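CHAD domain protein (Streptomyces chartreusis, PDB 6RN5) probably binds inorganic polyphosphate through a helical CHAD domain and also binds copper ions, as a phosin-type protein of unresolved cellular role. Local coordinates at residues A61-A66 / T98-H103; R89-W94 / S200-A205; L116-G121 / A349-E354. All blocks are in the same frame, centred on the assembly; numbering follows the deposited sequence.

Contact 1: A61-A66 / T98-H103; sequences ALRRSA and TLAMEH. With SO4 (sulfate ion), chain I; SO4 (sulfate ion), chain G.
The contact belongs to the all-helical CHAD domain, where R63 on helix 56-75 meets L99, A100 and H103 on helix 82-120. The two short segments cross with their directions 132° apart and their axes 9.8 Å apart. R63 carries most of the contact. A bend about its CG-CD bond (chi3 -66°) sets NE toward a bound sulfate ion; CD lies 3.6 Å from A100 CA. CG also packs on L99 CB. Beside this, L62 CB touches L99 CD1 at 3.7 Å, and M198 of helix 170-198 packs against both leucines. The guanidinium holds the sulfate at its edge: R63 NE donates to O1 at 2.7 Å, nearly straight at 173°, and NH2 donates to O3 at 2.9 Å. R67, R68, R288 and Y289 also hydrogen-bond the sulfates bound here. Such a cluster is consistent with a phosphate-binding surface, although the ions probably come from the crystallisation liquor. An alanine at R63 would probably leave this sulfate without its two-pronged grip and open a gap beside A100. R63 NH1 lies 3.3 Å from L99 O. R63 NH2 also sits over one face of the H103 ring, offset toward the rim, 4.1 Å from CG.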
loop_
_atom_site.group_PDB
_atom_site.type_symbol
_atom_site.label_atom_id
_atom_site.label_comp_id
_atom_site.label_asym_id
_atom_site.label_seq_id
_atom_site.Cartn_x
_atom_site.Cartn_y
_atom_site.Cartn_z
ATOM N N ALA A 61 -24.746 -25.986 4.813
ATOM C CA ALA A 61 -25.665 -26.643 3.867
ATOM C C ALA A 61 -27.038 -25.943 3.797
ATOM O O ALA A 61 -27.640 -25.849 2.719
ATOM C CB ALA A 61 -25.835 -28.122 4.231
ATOM N N LEU A 62 -27.534 -25.482 4.937
ATOM C CA LEU A 62 -28.768 -24.700 4.962
ATOM C C LEU A 62 -28.595 -23.393 4.197
ATOM O O LEU A 62 -29.501 -22.986 3.470
ATOM C CB LEU A 62 -29.196 -24.386 6.389
ATOM C CG LEU A 62 -29.843 -25.483 7.180
ATOM C CD1 LEU A 62 -29.881 -25.015 8.621
ATOM C CD2 LEU A 62 -31.259 -25.828 6.690
ATOM N N ARG A 63 -27.450 -22.724 4.365
ATOM C CA ARG A 63 -27.180 -21.493 3.598
ATOM C C ARG A 63 -27.113 -21.707 2.094
ATOM O O ARG A 63 -27.672 -20.924 1.307
ATOM C CB ARG A 63 -25.845 -20.831 3.984
ATOM C CG ARG A 63 -25.758 -20.321 5.392
ATOM C CD ARG A 63 -24.628 -19.316 5.533
ATOM N NE ARG A 63 -23.259 -19.806 5.368
ATOM C CZ ARG A 63 -22.573 -20.501 6.286
ATOM N NH1 ARG A 63 -23.119 -20.883 7.436
ATOM N NH2 ARG A 63 -21.327 -20.857 6.036
ATOM N N ARG A 64 -26.373 -22.740 1.709
ATOM C CA ARG A 64 -26.109 -23.027 0.319
ATOM C C ARG A 64 -27.382 -23.354 -0.400
ATOM O O ARG A 64 -27.512 -22.975 -1.567
ATOM C CB ARG A 64 -25.098 -24.153 0.165
ATOM C CG ARG A 64 -23.713 -23.745 0.644
ATOM C CD ARG A 64 -22.668 -24.797 0.407
ATOM N NE ARG A 64 -22.300 -24.816 -1.001
ATOM C CZ ARG A 64 -22.388 -25.872 -1.813
ATOM N NH1 ARG A 64 -22.795 -27.062 -1.396
ATOM N NH2 ARG A 64 -22.018 -25.747 -3.060
ATOM N N SER A 65 -28.323 -24.037 0.271
ATOM C CA SER A 65 -29.557 -24.425 -0.373
ATOM C C SER A 65 -30.578 -23.289 -0.352
ATOM O O SER A 65 -31.250 -23.060 -1.332
ATOM C CB SER A 65 -30.123 -25.705 0.245
ATOM O OG SER A 65 -30.356 -25.551 1.644
ATOM N N ALA A 66 -30.698 -22.596 0.773
ATOM C CA ALA A 66 -31.563 -21.432 0.865
ATOM C C ALA A 66 -31.245 -20.423 -0.212
ATOM O O ALA A 66 -32.140 -19.900 -0.856
ATOM C CB ALA A 66 -31.449 -20.781 2.221
ATOM N N THR A 98 -29.040 -14.649 8.412
ATOM C CA THR A 98 -28.947 -14.905 9.824
ATOM C C THR A 98 -27.934 -15.977 10.087
ATOM O O THR A 98 -27.058 -15.829 10.960
ATOM C CB THR A 98 -30.265 -15.373 10.388
ATOM O OG1 THR A 98 -31.209 -14.310 10.271
ATOM C CG2 THR A 98 -30.080 -15.793 11.849
ATOM N N LEU A 99 -28.023 -17.038 9.306
ATOM C CA LEU A 99 -27.060 -18.148 9.376
ATOM C C LEU A 99 -25.616 -17.828 8.889
ATOM O O LEU A 99 -24.679 -18.545 9.228
ATOM C CB LEU A 99 -27.612 -19.355 8.636
ATOM C CG LEU A 99 -28.885 -19.993 9.204
ATOM C CD1 LEU A 99 -29.129 -21.295 8.495
ATOM C CD2 LEU A 99 -28.796 -20.268 10.682
ATOM N N ALA A 100 -25.434 -16.765 8.113
ATOM C CA ALA A 100 -24.091 -16.393 7.622
ATOM C C ALA A 100 -23.239 -15.643 8.682
ATOM O O ALA A 100 -22.010 -15.745 8.696
ATOM C CB ALA A 100 -24.227 -15.558 6.346
ATOM N N MET A 101 -23.906 -14.938 9.590
ATOM C CA MET A 101 -23.244 -13.919 10.413
ATOM C C MET A 101 -22.116 -14.442 11.282
ATOM O O MET A 101 -20.998 -13.916 11.258
ATOM C CB MET A 101 -24.266 -13.152 11.212
ATOM C CG MET A 101 -24.870 -12.018 10.389
ATOM S SD MET A 101 -23.901 -10.461 10.279
ATOM C CE MET A 101 -22.179 -10.943 10.091
ATOM N N GLU A 102 -22.377 -15.504 12.011
ATOM C CA GLU A 102 -21.330 -16.033 12.878
ATOM C C GLU A 102 -20.035 -16.259 12.092
ATOM O O GLU A 102 -18.979 -15.745 12.447
ATOM C CB GLU A 102 -21.778 -17.306 13.587
ATOM C CG GLU A 102 -20.705 -17.870 14.487
ATOM C CD GLU A 102 -21.100 -19.164 15.171
ATOM O OE1 GLU A 102 -22.240 -19.672 14.966
ATOM O OE2 GLU A 102 -20.246 -19.656 15.923
ATOM N N HIS A 103 -20.146 -17.012 11.010
ATOM C CA HIS A 103 -19.025 -17.342 10.119
ATOM C C HIS A 103 -18.323 -16.090 9.533
ATOM O O HIS A 103 -17.122 -16.032 9.493
ATOM C CB HIS A 103 -19.537 -18.282 8.983
ATOM C CG HIS A 103 -18.693 -18.272 7.745
ATOM N ND1 HIS A 103 -17.513 -18.988 7.636
ATOM C CD2 HIS A 103 -18.852 -17.622 6.563
ATOM C CE1 HIS A 103 -16.986 -18.777 6.443
ATOM N NE2 HIS A 103 -17.781 -17.960 5.767
HETATM S S SO4 I . -20.618 -19.831 2.524
HETATM O O1 SO4 I . -21.951 -19.450 3.015
HETATM O O2 SO4 I . -20.776 -20.836 1.415
HETATM O O3 SO4 I . -19.854 -20.508 3.572
HETATM O O4 SO4 I . -19.922 -18.669 2.008
HETATM S S SO4 G . -21.682 -21.786 -3.632
HETATM O O1 SO4 G . -22.758 -22.096 -2.710
HETATM O O2 SO4 G . -21.476 -22.990 -4.471
HETATM O O3 SO4 G . -20.439 -21.473 -2.919
HETATM O O4 SO4 G . -22.073 -20.572 -4.391
#

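Contact 2: R89-W94 / S200-A205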
loop_
_atom_site.group_PDB
_atom_site.type_symbol
_atom_site.label_atom_id
_atom_site.label_comp_id
_atom_site.label_asym_id
_atom_site.label_seq_id
_atom_site.Cartn_x
_atom_site.Cartn_y
_atom_site.Cartn_z
ATOM N N ARG A 89 -39.067 -15.292 -0.851
ATOM C CA ARG A 89 -37.688 -14.762 -1.073
ATOM C C ARG A 89 -37.073 -14.023 0.115
ATOM O O ARG A 89 -35.968 -14.357 0.526
ATOM C CB ARG A 89 -37.598 -13.856 -2.335
ATOM C CG ARG A 89 -37.561 -14.587 -3.693
ATOM C CD ARG A 89 -37.065 -13.670 -4.826
ATOM N NE ARG A 89 -35.591 -13.646 -4.863
ATOM C CZ ARG A 89 -34.795 -12.595 -4.596
ATOM N NH1 ARG A 89 -35.293 -11.402 -4.265
ATOM N NH2 ARG A 89 -33.466 -12.741 -4.660
ATOM N N PRO A 90 -37.762 -13.001 0.648
ATOM C CA PRO A 90 -37.212 -12.312 1.836
ATOM C C PRO A 90 -37.070 -13.227 3.050
ATOM O O PRO A 90 -36.157 -13.050 3.842
ATOM C CB PRO A 90 -38.256 -11.229 2.131
ATOM C CG PRO A 90 -39.535 -11.765 1.559
ATOM C CD PRO A 90 -39.117 -12.503 0.315
ATOM N N GLU A 91 -37.939 -14.227 3.173
ATOM C CA GLU A 91 -37.855 -15.127 4.308
ATOM C C GLU A 91 -36.637 -15.983 4.159
ATOM O O GLU A 91 -35.875 -16.156 5.091
ATOM C CB GLU A 91 -39.112 -15.961 4.418
ATOM C CG GLU A 91 -40.310 -15.175 4.873
ATOM C CD GLU A 91 -40.012 -14.391 6.146
ATOM O OE1 GLU A 91 -40.049 -14.938 7.274
ATOM O OE2 GLU A 91 -39.713 -13.209 6.021
ATOM N N LEU A 92 -36.432 -16.501 2.957
ATOM C CA LEU A 92 -35.213 -17.216 2.646
ATOM C C LEU A 92 -33.956 -16.359 2.805
ATOM O O LEU A 92 -32.929 -16.849 3.266
ATOM C CB LEU A 92 -35.278 -17.743 1.221
ATOM C CG LEU A 92 -36.260 -18.899 1.008
ATOM C CD1 LEU A 92 -36.528 -19.116 -0.470
ATOM C CD2 LEU A 92 -35.726 -20.168 1.686
ATOM N N ALA A 93 -34.044 -15.097 2.404
ATOM C CA ALA A 93 -32.932 -14.157 2.582
ATOM C C ALA A 93 -32.653 -13.933 4.080
ATOM O O ALA A 93 -31.486 -13.943 4.538
ATOM C CB ALA A 93 -33.256 -12.831 1.906
ATOM N N TRP A 94 -33.726 -13.724 4.838
ATOM C CA TRP A 94 -33.586 -13.636 6.278
ATOM C C TRP A 94 -32.876 -14.912 6.811
ATOM O O TRP A 94 -31.977 -14.837 7.616
ATOM C CB TRP A 94 -34.934 -13.379 6.944
ATOM C CG TRP A 94 -34.845 -13.493 8.436
ATOM C CD1 TRP A 94 -34.278 -12.593 9.293
ATOM C CD2 TRP A 94 -35.313 -14.582 9.248
ATOM N NE1 TRP A 94 -34.333 -13.074 10.582
ATOM C CE2 TRP A 94 -34.981 -14.281 10.585
ATOM C CE3 TRP A 94 -35.962 -15.787 8.974
ATOM C CZ2 TRP A 94 -35.292 -15.145 11.649
ATOM C CZ3 TRP A 94 -36.273 -16.640 10.024
ATOM C CH2 TRP A 94 -35.943 -16.320 11.338
ATOM N N SER A 200 -37.404 -20.127 16.222
ATOM C CA SER A 200 -38.520 -19.169 16.193
ATOM C C SER A 200 -39.637 -19.626 15.297
ATOM O O SER A 200 -39.460 -20.488 14.441
ATOM C CB SER A 200 -38.068 -17.778 15.686
ATOM O OG SER A 200 -37.594 -17.848 14.347
ATOM N N SER A 201 -40.784 -18.994 15.470
ATOM C CA SER A 201 -41.937 -19.360 14.719
ATOM C C SER A 201 -41.758 -18.828 13.285
ATOM O O SER A 201 -42.191 -19.444 12.337
ATOM C CB SER A 201 -43.191 -18.849 15.430
ATOM O OG SER A 201 -43.289 -17.483 15.181
ATOM N N ARG A 202 -41.004 -17.754 13.120
ATOM C CA ARG A 202 -40.699 -17.255 11.782
ATOM C C ARG A 202 -39.932 -18.264 10.986
ATOM O O ARG A 202 -40.254 -18.543 9.850
ATOM C CB ARG A 202 -39.860 -16.001 11.852
ATOM C CG ARG A 202 -39.893 -15.231 10.545
ATOM C CD ARG A 202 -38.930 -14.062 10.616
ATOM N NE ARG A 202 -38.731 -13.457 9.318
ATOM C CZ ARG A 202 -37.959 -12.396 9.066
ATOM N NH1 ARG A 202 -37.281 -11.787 10.030
ATOM N NH2 ARG A 202 -37.869 -11.937 7.828
ATOM N N PHE A 203 -38.902 -18.819 11.592
ATOM C CA PHE A 203 -38.147 -19.823 10.929
ATOM C C PHE A 203 -38.954 -21.060 10.602
ATOM O O PHE A 203 -38.816 -21.621 9.533
ATOM C CB PHE A 203 -36.974 -20.256 11.772
ATOM C CG PHE A 203 -36.110 -21.273 11.098
ATOM C CD1 PHE A 203 -35.085 -20.880 10.260
ATOM C CD2 PHE A 203 -36.310 -22.600 11.297
ATOM C CE1 PHE A 203 -34.285 -21.819 9.617
ATOM C CE2 PHE A 203 -35.501 -23.544 10.675
ATOM C CZ PHE A 203 -34.497 -23.148 9.830
ATOM N N HIS A 204 -39.728 -21.534 11.556
ATOM C CA HIS A 204 -40.560 -22.710 11.342
ATOM C C HIS A 204 -41.521 -22.544 10.148
ATOM O O HIS A 204 -41.718 -23.470 9.380
ATOM C CB HIS A 204 -41.330 -22.991 12.633
ATOM C CG HIS A 204 -42.378 -24.039 12.510
ATOM N ND1 HIS A 204 -42.081 -25.394 12.493
ATOM C CD2 HIS A 204 -43.731 -23.940 12.418
ATOM C CE1 HIS A 204 -43.209 -26.079 12.396
ATOM N NE2 HIS A 204 -44.222 -25.219 12.376
ATOM N N ALA A 205 -42.105 -21.359 9.993
ATOM C CA ALA A 205 -43.062 -21.141 8.930
ATOM C C ALA A 205 -42.347 -21.261 7.578
ATOM O O ALA A 205 -42.865 -21.911 6.666
ATOM C CB ALA A 205 -43.690 -19.755 9.060
HETATM O O HOH W 1 -41.242 -17.071 7.975
#
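The indole of W94 and the guanidinium of R202 lie flat on each other, their planes only 11° apart and their centres 3.5 Å apart. R202 CZ stands over the five-membered ring, a cation-pi contact, with NH1 near the rim, 3.2 Å from W94 CD1. R202 CD covers the six-membered ring, 3.6 Å from its centroid, as a CH-pi contact. At the indole edge, W94 CH2 meets S200 OG at 3.8 Å, and CZ3 packs near F203 CB.

The edge of the R202 guanidinium is taken by E91. The grip is side-on: R202 NE donates to the syn lone pair of E91 OE1 at 2.8 Å, and NH2 donates to OE2 at 2.9 Å. Both oxygens lie close to the guanidinium plane. R202 reaches them because its chain is extended from CG to NE, with chi3 at 169°. A water also bridges E91 OE1 and the backbone R202 O.

S200 is the N-cap of helix 201-213. Its OG accepts from F203 N at 3.2 Å and is also hydrogen-bonded to A197 O. The contact thus ties the start of this helix to helix 82-120 at the protein surface. The carboxylate fixes the rotation of the guanidinium, and the indole supports it from one face. The paired charges would probably favour the ionised forms of both E91 and R202.

Contact 3: L116-G121 / A349-E354. With CU (copper (II) ion), chain C.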
loop_
_atom_site.group_PDB
_atom_site.type_symbol
_atom_site.label_atom_id
_atom_site.label_comp_id
_atom_site.label_asym_id
_atom_site.label_seq_id
_atom_site.Cartn_x
_atom_site.Cartn_y
_atom_site.Cartn_z
ATOM N N LEU A 116 -2.147 -8.619 10.074
ATOM C CA LEU A 116 -1.268 -7.967 11.061
ATOM C C LEU A 116 0.098 -8.660 11.296
ATOM O O LEU A 116 1.127 -7.993 11.554
ATOM C CB LEU A 116 -1.970 -7.875 12.423
ATOM C CG LEU A 116 -3.035 -6.789 12.638
ATOM C CD1 LEU A 116 -3.738 -7.089 13.948
ATOM C CD2 LEU A 116 -2.462 -5.373 12.641
ATOM N N HIS A 117 0.060 -9.984 11.298
ATOM C CA HIS A 117 1.250 -10.809 11.442
ATOM C C HIS A 117 2.149 -10.524 10.252
ATOM O O HIS A 117 3.324 -10.195 10.421
ATOM C CB HIS A 117 0.907 -12.314 11.506
ATOM C CG HIS A 117 0.561 -12.821 12.884
ATOM N ND1 HIS A 117 1.283 -12.489 14.015
ATOM C CD2 HIS A 117 -0.411 -13.675 13.302
ATOM C CE1 HIS A 117 0.755 -13.091 15.070
ATOM N NE2 HIS A 117 -0.270 -13.823 14.664
ATOM N N ARG A 118 1.557 -10.589 9.066
ATOM C CA ARG A 118 2.241 -10.250 7.814
ATOM C C ARG A 118 2.816 -8.837 7.821
ATOM O O ARG A 118 4.001 -8.615 7.525
ATOM C CB ARG A 118 1.265 -10.429 6.660
ATOM C CG ARG A 118 1.748 -9.898 5.339
ATOM C CD ARG A 118 0.949 -10.473 4.188
ATOM N NE ARG A 118 -0.479 -10.138 4.231
ATOM C CZ ARG A 118 -0.997 -8.924 4.020
ATOM N NH1 ARG A 118 -0.208 -7.874 3.758
ATOM N NH2 ARG A 118 -2.322 -8.761 4.062
ATOM N N LEU A 119 1.991 -7.869 8.179
ATOM C CA LEU A 119 2.419 -6.479 8.177
ATOM C C LEU A 119 3.461 -6.134 9.268
ATOM O O LEU A 119 4.084 -5.052 9.232
ATOM C CB LEU A 119 1.207 -5.569 8.359
ATOM C CG LEU A 119 0.209 -5.613 7.223
ATOM C CD1 LEU A 119 -1.143 -5.074 7.686
ATOM C CD2 LEU A 119 0.762 -4.841 6.040
ATOM N N SER A 120 3.632 -7.008 10.247
ATOM C CA SER A 120 4.710 -6.823 11.203
ATOM C C SER A 120 6.017 -7.285 10.549
ATOM O O SER A 120 7.011 -6.551 10.558
ATOM C CB SER A 120 4.404 -7.547 12.503
ATOM O OG SER A 120 3.300 -6.907 13.124
ATOM N N GLY A 121 5.990 -8.467 9.929
ATOM C CA GLY A 121 7.107 -8.948 9.099
ATOM C C GLY A 121 7.896 -10.011 9.826
ATOM O O GLY A 121 7.330 -10.751 10.630
ATOM N N ALA A 349 -5.497 0.156 5.296
ATOM C CA ALA A 349 -4.894 0.433 4.014
ATOM C C ALA A 349 -4.549 -0.861 3.276
ATOM O O ALA A 349 -4.868 -1.036 2.077
ATOM C CB ALA A 349 -3.637 1.284 4.208
ATOM N N ASP A 350 -3.913 -1.775 3.998
ATOM C CA ASP A 350 -3.664 -3.099 3.489
ATOM C C ASP A 350 -4.905 -3.765 2.877
ATOM O O ASP A 350 -4.862 -4.302 1.754
ATOM C CB ASP A 350 -3.141 -4.001 4.632
ATOM C CG ASP A 350 -2.771 -5.365 4.135
ATOM O OD1 ASP A 350 -1.735 -5.436 3.444
ATOM O OD2 ASP A 350 -3.508 -6.337 4.417
ATOM N N GLN A 351 -6.014 -3.737 3.604
ATOM C CA GLN A 351 -7.212 -4.425 3.133
ATOM C C GLN A 351 -7.831 -3.652 1.960
ATOM O O GLN A 351 -8.393 -4.256 1.061
ATOM C CB GLN A 351 -8.201 -4.659 4.288
ATOM C CG GLN A 351 -7.605 -5.578 5.365
ATOM C CD GLN A 351 -7.380 -6.965 4.816
ATOM O OE1 GLN A 351 -8.350 -7.631 4.414
ATOM N NE2 GLN A 351 -6.099 -7.380 4.711
ATOM N N ARG A 352 -7.676 -2.335 1.926
ATOM C CA ARG A 352 -8.122 -1.592 0.750
ATOM C C ARG A 352 -7.247 -1.910 -0.460
ATOM O O ARG A 352 -7.742 -1.959 -1.598
ATOM C CB ARG A 352 -8.139 -0.089 1.004
ATOM C CG ARG A 352 -9.175 0.356 1.990
ATOM C CD ARG A 352 -10.568 -0.163 1.635
ATOM N NE ARG A 352 -11.049 0.152 0.279
ATOM C CZ ARG A 352 -12.246 -0.203 -0.203
ATOM N NH1 ARG A 352 -13.106 -0.911 0.525
ATOM N NH2 ARG A 352 -12.603 0.158 -1.423
ATOM N N HIS A 353 -5.958 -2.188 -0.222
ATOM C CA HIS A 353 -5.083 -2.660 -1.310
ATOM C C HIS A 353 -5.518 -4.019 -1.818
ATOM O O HIS A 353 -5.445 -4.249 -3.008
ATOM C CB HIS A 353 -3.573 -2.631 -0.939
ATOM C CG HIS A 353 -3.083 -1.264 -0.572
ATOM N ND1 HIS A 353 -3.632 -0.112 -1.104
ATOM C CD2 HIS A 353 -2.121 -0.855 0.300
ATOM C CE1 HIS A 353 -3.025 0.945 -0.585
ATOM N NE2 HIS A 353 -2.101 0.524 0.262
ATOM N N GLU A 354 -5.983 -4.891 -0.931
ATOM C CA GLU A 354 -6.548 -6.183 -1.345
ATOM C C GLU A 354 -7.853 -5.971 -2.127
ATOM O O GLU A 354 -8.147 -6.718 -3.028
ATOM C CB GLU A 354 -6.809 -7.097 -0.157
ATOM C CG GLU A 354 -5.568 -7.533 0.617
ATOM C CD GLU A 354 -4.728 -8.616 -0.093
ATOM O OE1 GLU A 354 -5.193 -9.194 -1.103
ATOM O OE2 GLU A 354 -3.594 -8.900 0.361
HETATM CU CU CU C . -0.443 0.803 2.108
HETATM O O HOH W 2 -5.179 -10.107 3.713
#
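D350 OD2 is gripped by two donors, R118 NH2 at 2.7 Å from across the contact and Q351 NE2 at 2.8 Å from its own helix. R118 meets it on the syn side and Q351 on the anti side. The second carboxylate oxygen, D350 OD1, accepts from R118 NH1 at 2.9 Å, with an N-H...O angle of 167°. The salt bridge is therefore end-on and two-pronged, the side chains reaching tip to tip. The guanidinium and carboxylate planes are turned 36° from each other.

D350 CG stands anti to its backbone N, with chi1 at -176°, and this carries the carboxyl carbon toward helix 82-120. E354 OE2 makes a long, purely electrostatic pair with R118 NH2 at 3.9 Å; no N-H is aimed at it. A water accepts from Q351 NE2 and, weakly, from R118 NH2. The amide of Q351 is held at its other end by R111, through OE1, and this would help to position NE2 for D350.

Beside the salt bridge, L119 CD1 packs on D350 CB at 3.8 Å. L119 also packs on V346 and L347 of helix 338-366 and on L260 of the second subunit. On the same helix as D350, H353 NE2 binds a copper ion at 2.5 Å, and H353 of the second subunit binds that ion too. The whole is a salt-bridge network of R118, D350 and, at long range, E354, joining the C-terminal end of helix 82-120 to helix 338-366 beside an intersubunit copper site.

All three contacts use the long helix 82-120, each with a different partner helix. Contact 1 is buried near the middle of the chain, contact 2 is at the surface, and contact 3 is partly buried at the subunit interface. Contacts 1 and 2 use adjoining parts of helix 82-120, and their centres are 12 Å apart. Contact 3 lies about 38 Å from contact 2, centre to centre, on the opposite side of the chain's centre. An arginine leads each contact, but its mate changes. In contact 1 it is a bound sulfate, in contact 2 a glutamate and an indole face, and in contact 3 an aspartate close to copper.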